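Local coordinates for protein 361aa long hypothetical D-aminopeptidase (Pyrococcus horikoshii, PDB 2DRH) that is of unconfirmed function but probably acts as an aminopeptidase, releasing residues from the amino end of peptides, at residues A[61-64]-A[65-68]; A[136-139]-A[140-144]; A[249-252]-A[253-256]. All blocks are in the same frame, centred on the assembly; numbering follows the deposited sequence.

In the fold
The contacts follow one another along the chain, and each lies at an end of a regular element. Contact 1 is the turn that opens strand 65-73 of the large mixed sheet. Contact 2 lies in the loop leaving strand 132-136, an outermost strand of the four-stranded sheet within this chain, and contact 3 caps helix 252-268. Contacts 1 and 3 have centres 16 Å apart and touch where Leu68 of the strand meets Leu250 and Leu255 at the helix start, joining helix to sheet. Contact 2 stands apart, its centre 32 Å from contact 1 and 34 Å from contact 3. The layout is consistent with the layered alpha/beta architecture of DmpA relatives.

Contact 1: residues A[61-64]-A[65-68]; sequences NIYK and EKVL
Glu65 reaches back to Asn61, and Lys66 to Tyr63, across the turn that delivers the chain to them. The backbone N of Glu65 gives its proton to Asn61 O at 2.9 Å. The CG of Glu65 lies beside the backbone N (chi1 -69°) and the chain is extended beyond, which carries OE1 to a water at 2.8 Å from it. That water in turn accepts the proton of Asn61 N, tying the carboxylate to the start of the turn; OE1 also forms a salt bridge with Arg289. Three helix-like residues, 62 to 64, make up the bend that leads into strand 65-73, and Asn61 starts it with an Asx motif: its OD1 takes the proton of Lys64 N at 2.9 Å, a short amide suiting a bond so close to its own backbone. The donor stands above the plane of that amide. Lys66 lies alongside Tyr63, both side chains pointing the same way, and a bend at its last torsion (chi4 53°) brings NZ to Tyr63 O, 2.7 Å away and in the carbonyl plane. The same ammonium sits over one face of the Tyr63 ring, displaced toward the rim, with 4.2 Å between NZ and the ring centroid: a cation-pi contact. NZ has further partners in Glu93, by a salt bridge, and His292, while Tyr63 OH donates to the backbone O of Ser128. A leucine in place of Lys66 would probably leave Tyr63 O without this donor, the Tyr63 ring face without its cation and the carboxylate of Glu93 without its charged mate. Ile62, buried with its side chain against Pro57, contributes its backbone to the bend: its O receives a CA-H contact from Lys66 CA at 3.4 Å.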
loop_
_atom_site.group_PDB
_atom_site.type_symbol
_atom_site.label_atom_id
_atom_site.label_comp_id
_atom_site.label_asym_id
_atom_site.label_seq_id
_atom_site.Cartn_x
_atom_site.Cartn_y
_atom_site.Cartn_z
ATOM N N ASN A 61 0.674 23.326 20.963
ATOM C CA ASN A 61 1.454 22.106 21.144
ATOM C C ASN A 61 0.964 21.055 20.143
ATOM O O ASN A 61 -0.117 20.492 20.298
ATOM C CB ASN A 61 1.292 21.575 22.577
ATOM C CG ASN A 61 2.245 20.425 22.886
ATOM O OD1 ASN A 61 2.343 19.457 22.125
ATOM N ND2 ASN A 61 2.947 20.526 24.006
ATOM N N ILE A 62 1.775 20.792 19.122
ATOM C CA ILE A 62 1.420 19.835 18.075
ATOM C C ILE A 62 1.285 18.391 18.563
ATOM O O ILE A 62 0.483 17.629 18.034
ATOM C CB ILE A 62 2.442 19.911 16.924
ATOM C CG1 ILE A 62 2.637 21.376 16.527
ATOM C CG2 ILE A 62 1.938 19.128 15.721
ATOM C CD1 ILE A 62 3.780 21.615 15.579
ATOM N N TYR A 63 2.055 18.020 19.577
ATOM C CA TYR A 63 1.982 16.665 20.123
ATOM C C TYR A 63 0.692 16.403 20.918
ATOM O O TYR A 63 0.054 15.350 20.775
ATOM C CB TYR A 63 3.183 16.412 21.031
ATOM C CG TYR A 63 3.226 15.023 21.618
ATOM C CD1 TYR A 63 3.576 13.921 20.831
ATOM C CD2 TYR A 63 2.935 14.808 22.961
ATOM C CE1 TYR A 63 3.639 12.638 21.377
ATOM C CE2 TYR A 63 2.995 13.528 23.517
ATOM C CZ TYR A 63 3.352 12.448 22.716
ATOM O OH TYR A 63 3.448 11.193 23.274
ATOM N N LYS A 64 0.318 17.356 21.773
ATOM C CA LYS A 64 -0.887 17.211 22.582
ATOM C C LYS A 64 -2.122 17.499 21.742
ATOM O O LYS A 64 -3.200 16.969 22.010
ATOM C CB LYS A 64 -0.823 18.142 23.801
ATOM C CG LYS A 64 0.306 17.785 24.754
ATOM C CD LYS A 64 0.113 16.388 25.332
ATOM C CE LYS A 64 1.346 15.919 26.098
ATOM N NZ LYS A 64 1.774 16.894 27.140
ATOM N N GLU A 65 -1.963 18.344 20.730
ATOM C CA GLU A 65 -3.065 18.658 19.831
ATOM C C GLU A 65 -2.607 18.359 18.417
ATOM O O GLU A 65 -2.038 19.209 17.728
ATOM C CB GLU A 65 -3.501 20.121 19.976
ATOM C CG GLU A 65 -4.174 20.378 21.311
ATOM C CD GLU A 65 -4.941 21.679 21.348
ATOM O OE1 GLU A 65 -4.308 22.744 21.184
ATOM O OE2 GLU A 65 -6.179 21.624 21.546
ATOM N N LYS A 66 -2.864 17.123 18.004
ATOM C CA LYS A 66 -2.474 16.621 16.688
ATOM C C LYS A 66 -3.411 17.057 15.559
ATOM O O LYS A 66 -4.556 17.463 15.796
ATOM C CB LYS A 66 -2.429 15.091 16.743
ATOM C CG LYS A 66 -1.490 14.516 17.794
ATOM C CD LYS A 66 -2.029 13.192 18.318
ATOM C CE LYS A 66 -0.940 12.263 18.818
ATOM N NZ LYS A 66 -0.026 12.871 19.827
ATOM N N VAL A 67 -2.920 16.988 14.327
ATOM C CA VAL A 67 -3.750 17.331 13.179
ATOM C C VAL A 67 -3.853 16.073 12.328
ATOM O O VAL A 67 -2.922 15.266 12.299
ATOM C CB VAL A 67 -3.142 18.478 12.318
ATOM C CG1 VAL A 67 -3.039 19.762 13.146
ATOM C CG2 VAL A 67 -1.776 18.077 11.781
ATOM N N LEU A 68 -4.992 15.886 11.665
ATOM C CA LEU A 68 -5.168 14.723 10.805
ATOM C C LEU A 68 -4.273 14.933 9.589
ATOM O O LEU A 68 -4.127 16.057 9.111
ATOM C CB LEU A 68 -6.633 14.585 10.392
ATOM C CG LEU A 68 -7.590 14.297 11.560
ATOM C CD1 LEU A 68 -9.015 14.164 11.054
ATOM C CD2 LEU A 68 -7.163 13.015 12.261
HETATM O O HOH W 1 -1.998 23.940 22.131
#

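Contact 2: residues A[136-139]-A[140-144]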
loop_
_atom_site.group_PDB
_atom_site.type_symbol
_atom_site.label_atom_id
_atom_site.label_comp_id
_atom_site.label_asym_id
_atom_site.label_seq_id
_atom_site.Cartn_x
_atom_site.Cartn_y
_atom_site.Cartn_z
ATOM N N CYS A 136 16.136 16.277 0.943
ATOM C CA CYS A 136 16.606 16.324 -0.437
ATOM C C CYS A 136 18.146 16.346 -0.374
ATOM O O CYS A 136 18.728 16.806 0.609
ATOM C CB CYS A 136 16.048 17.556 -1.150
ATOM S SG CYS A 136 14.303 17.358 -1.645
ATOM N N ASN A 137 18.805 15.829 -1.406
ATOM C CA ASN A 137 20.270 15.761 -1.433
ATOM C C ASN A 137 20.880 17.032 -2.042
ATOM O O ASN A 137 20.681 17.305 -3.221
ATOM C CB ASN A 137 20.687 14.532 -2.258
ATOM C CG ASN A 137 22.164 14.208 -2.135
ATOM O OD1 ASN A 137 22.991 15.087 -1.920
ATOM N ND2 ASN A 137 22.498 12.939 -2.287
ATOM N N ASP A 138 21.617 17.809 -1.251
ATOM C CA ASP A 138 22.233 19.032 -1.771
ATOM C C ASP A 138 23.724 18.863 -2.085
ATOM O O ASP A 138 24.453 19.844 -2.224
ATOM C CB ASP A 138 22.045 20.199 -0.785
ATOM C CG ASP A 138 22.369 19.816 0.654
ATOM O OD1 ASP A 138 23.078 18.809 0.860
ATOM O OD2 ASP A 138 21.919 20.531 1.580
ATOM N N SER A 139 24.166 17.617 -2.231
ATOM C CA SER A 139 25.575 17.335 -2.496
ATOM C C SER A 139 26.236 18.109 -3.635
ATOM O O SER A 139 27.428 18.409 -3.565
ATOM C CB SER A 139 25.773 15.838 -2.734
ATOM O OG SER A 139 25.118 15.443 -3.917
ATOM N N TYR A 140 25.489 18.438 -4.683
ATOM C CA TYR A 140 26.094 19.165 -5.799
ATOM C C TYR A 140 26.745 20.470 -5.350
ATOM O O TYR A 140 27.810 20.842 -5.841
ATOM C CB TYR A 140 25.063 19.464 -6.890
ATOM C CG TYR A 140 25.692 19.973 -8.168
ATOM C CD1 TYR A 140 26.457 19.126 -8.979
ATOM C CD2 TYR A 140 25.561 21.307 -8.548
ATOM C CE1 TYR A 140 27.074 19.601 -10.140
ATOM C CE2 TYR A 140 26.172 21.793 -9.703
ATOM C CZ TYR A 140 26.928 20.933 -10.495
ATOM O OH TYR A 140 27.523 21.417 -11.638
ATOM N N LEU A 141 26.112 21.164 -4.410
ATOM C CA LEU A 141 26.654 22.424 -3.915
ATOM C C LEU A 141 27.125 22.335 -2.465
ATOM O O LEU A 141 27.930 23.148 -2.017
ATOM C CB LEU A 141 25.595 23.530 -4.031
ATOM C CG LEU A 141 25.135 23.942 -5.436
ATOM C CD1 LEU A 141 23.983 24.937 -5.331
ATOM C CD2 LEU A 141 26.298 24.556 -6.198
ATOM N N ASN A 142 26.641 21.341 -1.734
ATOM C CA ASN A 142 26.997 21.229 -0.324
ATOM C C ASN A 142 27.879 20.061 0.087
ATOM O O ASN A 142 27.827 18.984 -0.504
ATOM C CB ASN A 142 25.714 21.202 0.518
ATOM C CG ASN A 142 25.986 21.050 2.001
ATOM O OD1 ASN A 142 26.750 21.819 2.585
ATOM N ND2 ASN A 142 25.357 20.059 2.622
ATOM N N ASP A 143 28.702 20.301 1.106
ATOM C CA ASP A 143 29.562 19.270 1.664
ATOM C C ASP A 143 28.623 18.468 2.554
ATOM O O ASP A 143 28.612 18.622 3.778
ATOM C CB ASP A 143 30.688 19.885 2.509
ATOM C CG ASP A 143 31.388 18.852 3.387
ATOM O OD1 ASP A 143 31.689 17.749 2.878
ATOM O OD2 ASP A 143 31.640 19.138 4.581
ATOM N N ILE A 144 27.822 17.620 1.927
ATOM C CA ILE A 144 26.853 16.813 2.655
ATOM C C ILE A 144 27.482 15.796 3.613
ATOM O O ILE A 144 26.932 15.519 4.673
ATOM C CB ILE A 144 25.904 16.107 1.661
ATOM C CG1 ILE A 144 24.633 15.662 2.387
ATOM C CG2 ILE A 144 26.614 14.928 0.993
ATOM C CD1 ILE A 144 23.502 15.314 1.444
HETATM O O HOH W 2 22.490 18.394 -5.264
#
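Asp138 holds Leu141 and Asn142 through its backbone oxygen, in a turn that overlaps an Asx turn in the loop after strand 132-136. In the Asx turn, Asn137 OD1 accepts the proton of Ser139 N at 2.8 Å; asparagine suits the place because its short amide reaches just two residues on. At Tyr140 a water takes the backbone proton and donates to Asn137 O, bridging Asn137 and Tyr140. The phenol swings away from the turn, CG being anti to the backbone N (chi1 -169°), and its ring stacks on His339. Leu141 gives its N to Asp138 O at 3.0 Å. Asn142 N reaches the same Asp138 O at 2.7 Å, so this oxygen accepts from both N-H groups, and the double grip winds the chain back on itself. The side chain of Asn142 then repeats the link to Asp138. Its ND2 donates to Asp138 OD1 at 3.1 Å with a fairly straight bond (160° at the hydrogen). Asp138 OD1 lies close to the Asn142 amide plane, while ND2 meets OD1 from above the carboxylate plane, the two flat groups being turned 73° apart. Each group has a second partner that holds it: Thr50 for Asp138 OD2 and the backbone N of Arg49 for Asn142 OD1, so the turn is tied to strand 48-56. An amide, with both a donor and an acceptor, serves both ends here. Ile144 ends the segment with van der Waals contacts. Its branched side chain spreads over the start of the turn: CG2 touches Ser139 CB at 3.9 Å, and both Ser139 and Ile144 pack on Gly123 of the second subunit. The Asn137 and Ile144 side chains cross at about a right angle, and Ile144 CD1 comes to 3.4 Å from Asn137 OD1.

Contact 3: residues A[249-252]-A[253-256]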
loop_
_atom_site.group_PDB
_atom_site.type_symbol
_atom_site.label_atom_id
_atom_site.label_comp_id
_atom_site.label_asym_id
_atom_site.label_seq_id
_atom_site.Cartn_x
_atom_site.Cartn_y
_atom_site.Cartn_z
ATOM N N PRO A 249 -12.081 20.458 6.259
ATOM C CA PRO A 249 -12.201 19.264 7.101
ATOM C C PRO A 249 -12.093 17.996 6.252
ATOM O O PRO A 249 -12.885 17.785 5.335
ATOM C CB PRO A 249 -13.578 19.429 7.739
ATOM C CG PRO A 249 -14.350 20.140 6.672
ATOM C CD PRO A 249 -13.357 21.195 6.213
ATOM N N LEU A 250 -11.104 17.164 6.563
ATOM C CA LEU A 250 -10.863 15.923 5.816
ATOM C C LEU A 250 -10.272 14.836 6.707
ATOM O O LEU A 250 -9.420 15.111 7.548
ATOM C CB LEU A 250 -9.894 16.187 4.670
ATOM C CG LEU A 250 -10.228 17.247 3.620
ATOM C CD1 LEU A 250 -8.946 17.632 2.875
ATOM C CD2 LEU A 250 -11.282 16.731 2.661
ATOM N N THR A 251 -10.722 13.602 6.513
ATOM C CA THR A 251 -10.223 12.477 7.293
ATOM C C THR A 251 -8.835 12.086 6.774
ATOM O O THR A 251 -8.371 12.618 5.763
ATOM C CB THR A 251 -11.153 11.270 7.160
ATOM O OG1 THR A 251 -11.058 10.733 5.830
ATOM C CG2 THR A 251 -12.615 11.693 7.432
ATOM N N GLY A 252 -8.173 11.173 7.477
ATOM C CA GLY A 252 -6.853 10.726 7.065
ATOM C C GLY A 252 -6.866 10.189 5.644
ATOM O O GLY A 252 -6.040 10.575 4.820
ATOM N N ARG A 253 -7.821 9.314 5.353
ATOM C CA ARG A 253 -7.942 8.722 4.025
ATOM C C ARG A 253 -8.003 9.788 2.945
ATOM O O ARG A 253 -7.320 9.693 1.922
ATOM C CB ARG A 253 -9.196 7.847 3.943
ATOM C CG ARG A 253 -9.476 7.294 2.546
ATOM C CD ARG A 253 -10.807 6.577 2.527
ATOM N NE ARG A 253 -11.859 7.462 3.020
ATOM C CZ ARG A 253 -12.384 8.455 2.313
ATOM N NH1 ARG A 253 -11.961 8.683 1.077
ATOM N NH2 ARG A 253 -13.325 9.222 2.845
ATOM N N GLN A 254 -8.829 10.803 3.180
ATOM C CA GLN A 254 -8.993 11.899 2.233
ATOM C C GLN A 254 -7.716 12.701 2.070
ATOM O O GLN A 254 -7.432 13.211 0.991
ATOM C CB GLN A 254 -10.130 12.826 2.693
ATOM C CG GLN A 254 -11.492 12.165 2.653
ATOM C CD GLN A 254 -12.617 13.104 3.057
ATOM O OE1 GLN A 254 -12.654 13.599 4.188
ATOM N NE2 GLN A 254 -13.541 13.353 2.131
ATOM N N LEU A 255 -6.946 12.824 3.145
ATOM C CA LEU A 255 -5.702 13.571 3.075
ATOM C C LEU A 255 -4.646 12.783 2.278
ATOM O O LEU A 255 -3.733 13.375 1.703
ATOM C CB LEU A 255 -5.225 13.927 4.489
ATOM C CG LEU A 255 -6.115 15.019 5.137
ATOM C CD1 LEU A 255 -5.939 15.063 6.647
ATOM C CD2 LEU A 255 -5.773 16.369 4.523
ATOM N N ASN A 256 -4.774 11.460 2.231
ATOM C CA ASN A 256 -3.842 10.661 1.434
ATOM C C ASN A 256 -4.174 10.952 -0.025
ATOM O O ASN A 256 -3.281 11.034 -0.867
ATOM C CB ASN A 256 -4.006 9.161 1.695
ATOM C CG ASN A 256 -3.248 8.698 2.921
ATOM O OD1 ASN A 256 -2.163 9.200 3.219
ATOM N ND2 ASN A 256 -3.804 7.720 3.627
#
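A capping box starts helix 252-268, with Thr251 at the N-cap and Gln254 three residues on. The two side chains answer each other's backbones. Gln254 OE1 accepts the proton of Thr251 N at 3.0 Å, in the carbonyl plane and on a lone pair, along a nearly straight bond (164° at the hydrogen). In return Thr251 OG1 receives Gln254 N, but this bond is weak, at 3.5 Å. The hydroxyl faces the helix because OG1 sits between the backbone N and the carbonyl carbon (chi1 70°), while CG2 lies near Gln254 OE1. Glutamine suits its position through its length: extended beyond CG, it crosses back to the N-cap and still offers NE2 to Leu303 O and Asp305. The first regular helical bond follows, Leu255 N donating to Thr251 O at 3.0 Å, and Gly252 O takes Asn256 N in the next.

Leu250 and Leu255 pack together beside the cap. Leu250, just before the N-cap, lays CD1 against Leu255 CD2 at 3.8 Å, and its CD2 rests on the Gln254 amide, the Leu250 and Gln254 side chains crossing at about a right angle. Arg253, bent at chi3, reaches Asp305 in a salt bridge and Glu88 O of the third subunit in a hydrogen bond, so the helix start also takes part in the assembly. Reciprocal side-chain to backbone bonds, joined by a leucine pair that spans the N-cap, make a capping box with a hydrophobic staple, characteristic of alpha-helix N-termini.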